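One contact in two related proteins. Structure 1 is uncharacterized peroxidase-related protein from Silicibacter sp., which is of unknown function but, as a peroxidase-related member of the AhpD-like clan, probably takes part in reducing peroxides: PDB 2PFX (chain A, 1.70 Å), residues I76-S81 and M109-Y114. Structure 2 is putative antioxidant defense protein Mlr4105 from Mesorhizobium loti: PDB 3C1L (chain B, 2.00 Å), residues I73-S78 and M106-F111. Structure 2 is superposed on structure 1 by the backbone atoms of these residues (RMSD 0.18 Å); each is numbered along its deposited sequence.

Structure 1 (2PFX); sequences IAVVVS and MLVMNY.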
loop_
_atom_site.group_PDB
_atom_site.type_symbol
_atom_site.label_atom_id
_atom_site.label_comp_id
_atom_site.label_asym_id
_atom_site.label_seq_id
_atom_site.Cartn_x
_atom_site.Cartn_y
_atom_site.Cartn_z
ATOM N N ILE A 76 -23.203 5.707 2.632
ATOM C CA ILE A 76 -22.231 4.695 2.967
ATOM C C ILE A 76 -21.868 3.954 1.689
ATOM O O ILE A 76 -20.710 3.715 1.376
ATOM C CB ILE A 76 -22.762 3.708 4.016
ATOM C CG1 ILE A 76 -22.835 4.271 5.435
ATOM C CG2 ILE A 76 -21.943 2.430 4.050
ATOM C CD1 ILE A 76 -23.648 3.405 6.398
ATOM N N ALA A 77 -22.929 3.632 0.946
ATOM C CA ALA A 77 -22.703 2.871 -0.284
ATOM C C ALA A 77 -21.715 3.539 -1.225
ATOM O O ALA A 77 -20.824 2.915 -1.803
ATOM C CB ALA A 77 -24.037 2.680 -0.990
ATOM N N VAL A 78 -21.910 4.836 -1.407
ATOM C CA VAL A 78 -21.053 5.601 -2.321
ATOM C C VAL A 78 -19.639 5.747 -1.820
ATOM O O VAL A 78 -18.675 5.709 -2.577
ATOM C CB VAL A 78 -21.649 6.999 -2.575
ATOM C CG1 VAL A 78 -20.714 7.839 -3.444
ATOM C CG2 VAL A 78 -22.999 6.849 -3.238
ATOM N N VAL A 79 -19.469 5.946 -0.517
ATOM C CA VAL A 79 -18.106 6.052 0.014
ATOM C C VAL A 79 -17.382 4.728 -0.154
ATOM O O VAL A 79 -16.225 4.663 -0.611
ATOM C CB VAL A 79 -18.165 6.519 1.473
ATOM C CG1 VAL A 79 -16.843 6.297 2.184
ATOM C CG2 VAL A 79 -18.590 7.981 1.508
ATOM N N VAL A 80 -18.013 3.617 0.177
ATOM C CA VAL A 80 -17.421 2.294 -0.086
ATOM C C VAL A 80 -17.068 2.175 -1.560
ATOM O O VAL A 80 -15.937 1.822 -1.895
ATOM C CB VAL A 80 -18.346 1.148 0.361
ATOM C CG1 VAL A 80 -17.727 -0.209 0.047
ATOM C CG2 VAL A 80 -18.629 1.253 1.857
ATOM N N SER A 81 -18.008 2.472 -2.456
ATOM C CA SER A 81 -17.777 2.351 -3.885
ATOM C C SER A 81 -16.657 3.214 -4.418
ATOM O O SER A 81 -15.978 2.893 -5.375
ATOM C CB SER A 81 -19.039 2.782 -4.641
ATOM O OG SER A 81 -20.149 2.051 -4.185
HETATM N N MSE A 109 -19.377 14.931 -4.247
HETATM C CA MSE A 109 -18.408 14.920 -3.164
HETATM C C MSE A 109 -18.171 13.514 -2.654
HETATM O O MSE A 109 -17.032 13.135 -2.429
HETATM C CB MSE A 109 -18.858 15.832 -2.010
HETATM C CG MSE A 109 -18.745 17.311 -2.315
HETATM SE SE MSE A 109 -19.688 18.318 -0.943
HETATM C CE MSE A 109 -18.593 19.879 -1.177
ATOM N N LEU A 110 -19.213 12.715 -2.460
ATOM C CA LEU A 110 -19.040 11.381 -1.895
ATOM C C LEU A 110 -18.395 10.455 -2.922
ATOM O O LEU A 110 -17.637 9.563 -2.576
ATOM C CB LEU A 110 -20.373 10.819 -1.407
ATOM C CG LEU A 110 -21.109 11.615 -0.325
ATOM C CD1 LEU A 110 -22.281 10.843 0.268
ATOM C CD2 LEU A 110 -20.203 12.022 0.827
ATOM N N VAL A 111 -18.725 10.726 -4.193
ATOM C CA VAL A 111 -18.155 9.890 -5.255
ATOM C C VAL A 111 -16.653 10.121 -5.354
ATOM O O VAL A 111 -15.854 9.194 -5.547
ATOM C CB VAL A 111 -18.864 10.196 -6.583
ATOM C CG1 VAL A 111 -18.029 9.745 -7.772
ATOM C CG2 VAL A 111 -20.225 9.522 -6.602
HETATM N N MSE A 112 -16.241 11.378 -5.199
HETATM C CA MSE A 112 -14.878 11.818 -5.416
HETATM C C MSE A 112 -13.981 11.847 -4.201
HETATM O O MSE A 112 -12.874 11.302 -4.189
HETATM C CB MSE A 112 -14.912 13.234 -6.025
HETATM C CG MSE A 112 -15.629 13.251 -7.389
HETATM SE SE MSE A 112 -15.949 15.038 -7.955
HETATM C CE MSE A 112 -16.540 14.630 -9.736
ATOM N N ASN A 113 -14.377 12.504 -3.138
ATOM C CA ASN A 113 -13.562 12.469 -1.913
ATOM C C ASN A 113 -14.452 12.904 -0.753
ATOM O O ASN A 113 -14.640 14.112 -0.622
ATOM C CB ASN A 113 -12.358 13.381 -2.002
ATOM C CG ASN A 113 -11.563 13.425 -0.702
ATOM O OD1 ASN A 113 -11.803 12.654 0.219
ATOM N ND2 ASN A 113 -10.587 14.317 -0.594
ATOM N N TYR A 114 -15.011 11.968 -0.001
ATOM C CA TYR A 114 -16.066 12.315 0.940
ATOM C C TYR A 114 -15.608 13.293 2.014
ATOM O O TYR A 114 -16.408 13.979 2.663
ATOM C CB TYR A 114 -16.617 11.031 1.580
ATOM C CG TYR A 114 -15.774 10.460 2.687
ATOM C CD1 TYR A 114 -14.679 9.659 2.399
ATOM C CD2 TYR A 114 -16.069 10.725 4.022
ATOM C CE1 TYR A 114 -13.899 9.135 3.411
ATOM C CE2 TYR A 114 -15.292 10.199 5.037
ATOM C CZ TYR A 114 -14.211 9.407 4.724
ATOM O OH TYR A 114 -13.421 8.864 5.715
#
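Two donors of Ser81 grip the carbonyl oxygen of Ala77 from opposite faces of its plane: the backbone N, and OG, which lies 2.6 Å from Ala77 O and stands 37° out of the carbonyl plane. This turn belongs to helix 70-84, which packs in the buried interior of an all-helical, AhpD-like subunit against the C-terminal end of helix 104-112. Val78 points at the other segment. Its CG1, anti to the backbone N (chi1 176°), reaches the other backbone 3.5 Å from Leu110 C and touches Leu110 CB and Val111 CG2, each at 3.6 Å. At the next residue, both branches of Val79 meet Tyr114, with CG2 3.6 Å from Tyr114 CB and CG1 4.0 Å from Tyr114 CD1. Leu127 of helix 121-136 also packs on Tyr114, whose OH is hydrogen-bonded to Asp128 of the same helix.

Structure 1 against structure 2
The doubly held carbonyl is common to both proteins: Ser81(A) OG binds Ala77(A) O at 2.6 Å, and Ser78(B) OG binds Ala74(B) O at 2.7 Å. Tyr114(A) corresponds to Phe111(B), which has no counterpart of OH, so the hydrogen bond that Tyr114(A) OH makes to Asp128(A) is absent from structure 2. The outer ring atoms fall close together. Chi1 is 79° in Tyr114(A) and 77° in Phe111(B), and the CZ atoms lie 0.2 Å apart after superposition, so the difference is in a polar tip and not in the aromatic body. Where Val79(A) stands against Ala76(B), the CB atoms coincide within the error, but CG1 and CG2 of Val79(A) have no counterpart. The residue at this position touches the aromatic residue in both, and each CB also keeps its contact with the carbonyl oxygen of Ile76(A) or Ile73(B). Without these two carbon atoms, Ala76(B) offers less apolar bulk toward the other segment, and the packing there may be looser. Val78(A) and Val111(A) keep their places in Val75(B) and Val108(B), while Asn113(A) and Asn110(B), which touch nothing across this contact, orient their side chains differently.

Structure 2 (3C1L); sequences IAVAVS and MLVMNF.
The carbonyl oxygen of Ala74 accepts from both the backbone N and the hydroxyl of Ser78, which come to it from opposite faces of its plane; OG is 2.7 Å from Ala74 O and stands 39° out of the carbonyl plane. Val75 points at the other segment. With CG1 anti to the backbone N (chi1 177°), that methyl group comes 3.6 Å from Leu107 C and touches Leu107 CB and Val108 CG2, each at 3.8 Å. Next along the helix, Ala76 meets the aromatic ring through its single methyl group, CB lying 4.3 Å from Phe111 CD2. Leu124 and Val128 of helix 118-132 also pack on Phe111, which is buried, as are the other residues that touch across the two segments.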
loop_
_atom_site.group_PDB
_atom_site.type_symbol
_atom_site.label_atom_id
_atom_site.label_comp_id
_atom_site.label_asym_id
_atom_site.label_seq_id
_atom_site.Cartn_x
_atom_site.Cartn_y
_atom_site.Cartn_z
ATOM N N ILE B 73 -22.992 5.747 2.740
ATOM C CA ILE B 73 -22.073 4.651 3.012
ATOM C C ILE B 73 -21.833 3.909 1.710
ATOM O O ILE B 73 -20.709 3.598 1.403
ATOM C CB ILE B 73 -22.588 3.688 4.114
ATOM C CG1 ILE B 73 -22.709 4.410 5.482
ATOM C CG2 ILE B 73 -21.659 2.467 4.230
ATOM C CD1 ILE B 73 -23.582 3.633 6.410
ATOM N N ALA B 74 -22.892 3.647 0.931
ATOM C CA ALA B 74 -22.770 2.908 -0.342
ATOM C C ALA B 74 -21.766 3.556 -1.262
ATOM O O ALA B 74 -20.849 2.910 -1.813
ATOM C CB ALA B 74 -24.162 2.824 -1.023
ATOM N N VAL B 75 -21.912 4.866 -1.423
ATOM C CA VAL B 75 -21.048 5.613 -2.318
ATOM C C VAL B 75 -19.574 5.753 -1.800
ATOM O O VAL B 75 -18.638 5.730 -2.601
ATOM C CB VAL B 75 -21.643 7.000 -2.626
ATOM C CG1 VAL B 75 -20.673 7.774 -3.496
ATOM C CG2 VAL B 75 -23.051 6.884 -3.319
ATOM N N ALA B 76 -19.373 5.957 -0.502
ATOM C CA ALA B 76 -18.020 6.040 0.044
ATOM C C ALA B 76 -17.249 4.756 -0.154
ATOM O O ALA B 76 -16.072 4.777 -0.550
ATOM C CB ALA B 76 -18.042 6.432 1.508
ATOM N N VAL B 77 -17.910 3.622 0.096
ATOM C CA VAL B 77 -17.309 2.335 -0.120
ATOM C C VAL B 77 -17.016 2.079 -1.611
ATOM O O VAL B 77 -15.941 1.667 -1.966
ATOM C CB VAL B 77 -18.219 1.213 0.369
ATOM C CG1 VAL B 77 -17.678 -0.168 -0.148
ATOM C CG2 VAL B 77 -18.381 1.299 1.844
ATOM N N SER B 78 -17.998 2.359 -2.459
ATOM C CA SER B 78 -17.883 2.259 -3.918
ATOM C C SER B 78 -16.802 3.150 -4.535
ATOM O O SER B 78 -16.207 2.795 -5.581
ATOM C CB SER B 78 -19.235 2.607 -4.554
ATOM O OG SER B 78 -20.240 1.698 -4.176
HETATM N N MSE B 106 -19.149 15.048 -4.316
HETATM C CA MSE B 106 -18.146 14.892 -3.238
HETATM C C MSE B 106 -18.042 13.495 -2.678
HETATM O O MSE B 106 -16.934 13.014 -2.399
HETATM C CB MSE B 106 -18.430 15.844 -2.092
HETATM C CG MSE B 106 -18.242 17.285 -2.484
HETATM SE SE MSE B 106 -18.815 18.578 -1.157
HETATM C CE MSE B 106 -18.166 20.176 -2.030
ATOM N N LEU B 107 -19.170 12.828 -2.493
ATOM C CA LEU B 107 -19.125 11.473 -1.973
ATOM C C LEU B 107 -18.468 10.510 -2.974
ATOM O O LEU B 107 -17.717 9.592 -2.590
ATOM C CB LEU B 107 -20.515 11.014 -1.609
ATOM C CG LEU B 107 -20.992 11.372 -0.198
ATOM C CD1 LEU B 107 -20.508 12.733 0.313
ATOM C CD2 LEU B 107 -22.460 11.339 -0.293
ATOM N N VAL B 108 -18.767 10.707 -4.259
ATOM C CA VAL B 108 -18.158 9.887 -5.343
ATOM C C VAL B 108 -16.642 10.136 -5.390
ATOM O O VAL B 108 -15.851 9.212 -5.599
ATOM C CB VAL B 108 -18.827 10.166 -6.744
ATOM C CG1 VAL B 108 -18.080 9.460 -7.865
ATOM C CG2 VAL B 108 -20.340 9.783 -6.737
HETATM N N MSE B 109 -16.230 11.383 -5.161
HETATM C CA MSE B 109 -14.828 11.784 -5.373
HETATM C C MSE B 109 -13.993 11.674 -4.101
HETATM O O MSE B 109 -12.936 11.075 -4.115
HETATM C CB MSE B 109 -14.787 13.202 -5.916
HETATM C CG MSE B 109 -15.372 13.329 -7.330
HETATM SE SE MSE B 109 -15.748 15.106 -7.916
HETATM C CE MSE B 109 -16.174 14.780 -9.781
ATOM N N ASN B 110 -14.473 12.269 -3.010
ATOM C CA ASN B 110 -13.787 12.256 -1.720
ATOM C C ASN B 110 -14.667 12.943 -0.737
ATOM O O ASN B 110 -14.802 14.167 -0.745
ATOM C CB ASN B 110 -12.433 12.980 -1.774
ATOM C CG ASN B 110 -11.540 12.643 -0.610
ATOM O OD1 ASN B 110 -11.993 12.461 0.524
ATOM N ND2 ASN B 110 -10.234 12.579 -0.885
ATOM N N PHE B 111 -15.314 12.131 0.085
ATOM C CA PHE B 111 -16.241 12.604 1.108
ATOM C C PHE B 111 -15.632 13.541 2.140
ATOM O O PHE B 111 -16.351 14.276 2.797
ATOM C CB PHE B 111 -16.874 11.409 1.830
ATOM C CG PHE B 111 -15.968 10.749 2.827
ATOM C CD1 PHE B 111 -15.811 11.282 4.078
ATOM C CD2 PHE B 111 -15.256 9.611 2.496
ATOM C CE1 PHE B 111 -14.972 10.707 4.993
ATOM C CE2 PHE B 111 -14.422 9.032 3.425
ATOM C CZ PHE B 111 -14.279 9.577 4.669
#